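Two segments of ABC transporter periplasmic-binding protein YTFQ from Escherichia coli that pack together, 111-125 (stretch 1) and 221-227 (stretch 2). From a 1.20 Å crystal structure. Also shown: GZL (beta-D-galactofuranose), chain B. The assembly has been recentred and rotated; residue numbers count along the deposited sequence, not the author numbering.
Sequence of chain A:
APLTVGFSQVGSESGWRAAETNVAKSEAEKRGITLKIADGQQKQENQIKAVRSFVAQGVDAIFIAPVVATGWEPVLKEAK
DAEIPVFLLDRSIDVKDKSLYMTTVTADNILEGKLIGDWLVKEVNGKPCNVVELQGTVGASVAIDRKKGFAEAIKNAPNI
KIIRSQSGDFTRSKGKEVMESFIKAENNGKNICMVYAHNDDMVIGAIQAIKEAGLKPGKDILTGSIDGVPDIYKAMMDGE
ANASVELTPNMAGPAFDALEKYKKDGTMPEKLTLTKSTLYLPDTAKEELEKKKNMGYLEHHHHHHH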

# COMPACT_ATOMS: atom_id res chain seq x y z
N LEU A 111 6.58 -4.94 -8.78
CA LEU A 111 7.64 -5.73 -8.13
C LEU A 111 7.17 -6.37 -6.83
O LEU A 111 7.47 -7.53 -6.56
CB LEU A 111 8.88 -4.88 -7.87
CG LEU A 111 10.00 -5.55 -7.07
CD1 LEU A 111 10.58 -6.75 -7.82
CD2 LEU A 111 11.09 -4.54 -6.74
N GLU A 112 6.45 -5.62 -6.00
CA GLU A 112 5.94 -6.16 -4.74
C GLU A 112 5.11 -7.42 -4.98
O GLU A 112 5.29 -8.43 -4.30
CB GLU A 112 5.10 -5.13 -4.00
CG GLU A 112 5.87 -3.95 -3.44
CD GLU A 112 4.96 -2.89 -2.87
OE1 GLU A 112 3.86 -2.71 -3.43
OE2 GLU A 112 5.33 -2.24 -1.87
N GLY A 113 4.21 -7.36 -5.96
CA GLY A 113 3.39 -8.52 -6.32
C GLY A 113 4.22 -9.67 -6.87
O GLY A 113 3.98 -10.83 -6.55
N LYS A 114 5.22 -9.33 -7.68
CA LYS A 114 6.14 -10.32 -8.24
C LYS A 114 6.93 -11.04 -7.16
O LYS A 114 7.15 -12.25 -7.25
CB LYS A 114 7.10 -9.63 -9.21
CG LYS A 114 8.10 -10.54 -9.88
CD LYS A 114 9.01 -9.74 -10.79
CE LYS A 114 9.95 -10.62 -11.58
NZ LYS A 114 10.87 -11.39 -10.71
N LEU A 115 7.38 -10.31 -6.15
CA LEU A 115 8.15 -10.92 -5.06
C LEU A 115 7.34 -11.99 -4.34
O LEU A 115 7.86 -13.07 -4.03
CB LEU A 115 8.62 -9.85 -4.06
CG LEU A 115 9.73 -8.92 -4.57
CD1 LEU A 115 9.95 -7.79 -3.58
CD2 LEU A 115 11.02 -9.69 -4.81
N ILE A 116 6.06 -11.72 -4.09
CA ILE A 116 5.18 -12.71 -3.46
C ILE A 116 4.90 -13.88 -4.40
O ILE A 116 4.92 -15.04 -3.98
CB ILE A 116 3.85 -12.07 -2.99
CG1 ILE A 116 4.09 -11.06 -1.86
CG2 ILE A 116 2.86 -13.15 -2.53
CD1 ILE A 116 4.65 -11.67 -0.57
N GLY A 117 4.64 -13.58 -5.67
CA GLY A 117 4.39 -14.62 -6.67
C GLY A 117 5.58 -15.56 -6.86
O GLY A 117 5.41 -16.78 -6.88
N ASP A 118 6.77 -14.98 -6.98
CA ASP A 118 8.00 -15.76 -7.12
C ASP A 118 8.21 -16.66 -5.90
O ASP A 118 8.58 -17.83 -6.03
CB ASP A 118 9.23 -14.85 -7.29
CG ASP A 118 9.29 -14.15 -8.64
OD1 ASP A 118 8.52 -14.51 -9.55
OD2 ASP A 118 10.12 -13.24 -8.77
N TRP A 119 7.97 -16.10 -4.72
CA TRP A 119 8.08 -16.86 -3.48
C TRP A 119 7.13 -18.06 -3.51
O TRP A 119 7.52 -19.18 -3.17
CB TRP A 119 7.80 -15.98 -2.25
CG TRP A 119 7.56 -16.81 -1.04
CD1 TRP A 119 8.51 -17.38 -0.24
CD2 TRP A 119 6.30 -17.22 -0.52
NE1 TRP A 119 7.91 -18.10 0.76
CE2 TRP A 119 6.55 -18.02 0.61
CE3 TRP A 119 4.97 -16.97 -0.89
CZ2 TRP A 119 5.53 -18.58 1.38
CZ3 TRP A 119 3.95 -17.53 -0.13
CH2 TRP A 119 4.24 -18.32 0.99
N LEU A 120 5.88 -17.82 -3.91
CA LEU A 120 4.86 -18.87 -3.93
C LEU A 120 5.22 -19.99 -4.91
O LEU A 120 5.06 -21.17 -4.58
CB LEU A 120 3.49 -18.29 -4.28
CG LEU A 120 2.33 -19.29 -4.28
CD1 LEU A 120 2.09 -19.84 -2.87
CD2 LEU A 120 1.08 -18.65 -4.83
N VAL A 121 5.70 -19.63 -6.09
CA VAL A 121 6.11 -20.61 -7.09
C VAL A 121 7.14 -21.57 -6.50
O VAL A 121 7.03 -22.79 -6.65
CB VAL A 121 6.67 -19.93 -8.36
CG1 VAL A 121 7.29 -20.97 -9.30
CG2 VAL A 121 5.57 -19.17 -9.08
N LYS A 122 8.15 -21.01 -5.83
CA LYS A 122 9.18 -21.83 -5.18
C LYS A 122 8.62 -22.65 -4.02
O LYS A 122 8.97 -23.82 -3.86
CB LYS A 122 10.32 -20.94 -4.68
CG LYS A 122 11.19 -20.36 -5.78
CD LYS A 122 12.18 -19.35 -5.24
N GLU A 123 7.75 -22.04 -3.22
CA GLU A 123 7.19 -22.68 -2.03
C GLU A 123 6.39 -23.94 -2.37
O GLU A 123 6.57 -24.98 -1.75
CB GLU A 123 6.31 -21.69 -1.26
CG GLU A 123 5.67 -22.23 0.02
CD GLU A 123 6.67 -22.52 1.13
OE1 GLU A 123 7.77 -21.93 1.12
OE2 GLU A 123 6.34 -23.33 2.01
N VAL A 124 5.49 -23.84 -3.35
CA VAL A 124 4.64 -24.99 -3.69
C VAL A 124 5.33 -25.99 -4.64
O VAL A 124 4.89 -27.13 -4.74
CB VAL A 124 3.26 -24.55 -4.25
CG1 VAL A 124 2.57 -23.63 -3.25
CG2 VAL A 124 3.39 -23.90 -5.61
N ASN A 125 6.39 -25.55 -5.31
CA ASN A 125 7.29 -26.45 -6.04
C ASN A 125 6.59 -27.41 -7.01
O ASN A 125 6.86 -28.61 -7.03
CB ASN A 125 8.16 -27.22 -5.04
CG ASN A 125 9.39 -27.85 -5.68
OD1 ASN A 125 9.97 -27.30 -6.61
ND2 ASN A 125 9.81 -28.99 -5.15
N ILE A 221 -3.59 -23.03 4.85
CA ILE A 221 -3.69 -21.94 3.90
C ILE A 221 -2.50 -21.01 4.14
O ILE A 221 -2.37 -20.42 5.21
CB ILE A 221 -5.03 -21.18 4.03
CG1 ILE A 221 -6.20 -22.12 3.72
CG2 ILE A 221 -5.05 -19.98 3.09
CD1 ILE A 221 -7.56 -21.50 3.91
N LEU A 222 -1.63 -20.91 3.13
CA LEU A 222 -0.46 -20.04 3.20
C LEU A 222 -0.91 -18.59 3.06
O LEU A 222 -1.97 -18.31 2.51
CB LEU A 222 0.51 -20.37 2.06
CG LEU A 222 1.03 -21.81 1.98
CD1 LEU A 222 1.77 -22.03 0.67
CD2 LEU A 222 1.92 -22.14 3.18
N THR A 223 -0.10 -17.66 3.56
CA THR A 223 -0.38 -16.23 3.39
C THR A 223 0.80 -15.52 2.74
O THR A 223 1.96 -15.76 3.09
CB THR A 223 -0.72 -15.53 4.72
OG1 THR A 223 0.47 -15.26 5.47
CG2 THR A 223 -1.68 -16.37 5.55
N GLY A 224 0.49 -14.65 1.79
CA GLY A 224 1.46 -13.76 1.17
C GLY A 224 0.82 -12.39 1.08
O GLY A 224 -0.31 -12.27 0.61
N SER A 225 1.51 -11.36 1.56
CA SER A 225 0.93 -10.02 1.62
C SER A 225 2.02 -8.96 1.58
O SER A 225 3.20 -9.28 1.48
CB SER A 225 0.05 -9.88 2.87
OG SER A 225 0.77 -10.18 4.05
N ILE A 226 1.61 -7.70 1.63
CA ILE A 226 2.54 -6.59 1.44
C ILE A 226 2.32 -5.51 2.50
O ILE A 226 1.18 -5.19 2.82
CB ILE A 226 2.38 -5.98 0.03
CG1 ILE A 226 2.72 -7.02 -1.05
CG2 ILE A 226 3.25 -4.74 -0.14
CD1 ILE A 226 2.11 -6.74 -2.40
N ASP A 227 3.43 -5.01 3.04
CA ASP A 227 3.54 -3.76 3.84
C ASP A 227 4.63 -3.90 4.89
O ASP A 227 5.41 -2.98 5.10
CB ASP A 227 2.25 -3.34 4.55
CG ASP A 227 1.31 -2.55 3.66
OD1 ASP A 227 1.69 -2.12 2.56
OD2 ASP A 227 0.16 -2.36 4.11
C6 GZL B . 0.78 1.57 -0.49
C5 GZL B . -0.55 1.82 -0.42
C4 GZL B . -1.54 0.96 0.33
C3 GZL B . -1.08 -0.06 1.34
C2 GZL B . -1.82 0.02 2.44
O6 GZL B . 1.60 2.36 -1.18
O5 GZL B . -1.05 2.84 -1.13
O4 GZL B . -2.44 1.77 1.08
O3 GZL B . -0.13 -0.95 1.09
C1 GZL B . -2.75 1.18 2.34
O2 GZL B . -1.78 -0.74 3.53
O1 GZL B . -4.11 0.76 2.36

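A helix packed against a β-strand is usually held by shape rather than by polar bonds, and the pair in YTFQ illustrates the principle. Helix 111-124 runs nearly antiparallel to strand 222-225, at 158°, with the axes 8.5 Å apart at their closest. No hydrogen bond joins them: the helix's backbone groups bond within its own i to i-4 ladder, and the stretches meet through van der Waals contacts, several of them between a side chain and the opposing backbone.

The approach is tightest where the strand has no side chain. Ile 116 CA and Gly 224 CA lie 6.0 Å apart, and Ile 116 CG2 rests 4.0 Å from Gly 224 CA; a β-carbon on the glycine would fall 2.8 Å from that methyl, a clash. With both chi angles in m, Ile 116 also brings CD1 to 3.5 Å from Ser 225 O and CG1 to 4.3 Å from Ile 226 CG1.

Strand alternation sorts the remaining residues. Leu 222 points toward the helix, whereas Thr 223 and Ser 225 point away and hydrogen-bond elsewhere in the structure. The m,t rotamer of Leu 222 places CD1 among Leu 120 CD1 (4.2 Å), Val 124 CG1 (4.3 Å) and the aliphatic Glu 123 CG (4.0 Å). Leu 120 leaves the helix sideways, but its t,p conformation brings its end nearer the strand. Trp 119, with chi1 t and chi2 81°, extends its six-membered ring across the gap, so that Leu 222 CB meets the ring edge 4.4 Å from CH2.

At the other end, the chi1 m setting of Ile 226 places CG2 3.7 Å from Glu 112 OE2, a van der Waals contact, and chi2 t carries CD1 to 4.2 Å from Gly 113 N. Beyond it, the CA-to-CB bond of Asp 227 points away from the helix, and the carboxylate, which does not touch the helix, binds the sugar: its OD1 accepts from galactofuranose O3 and its OD2 from O2, both at 2.6 Å.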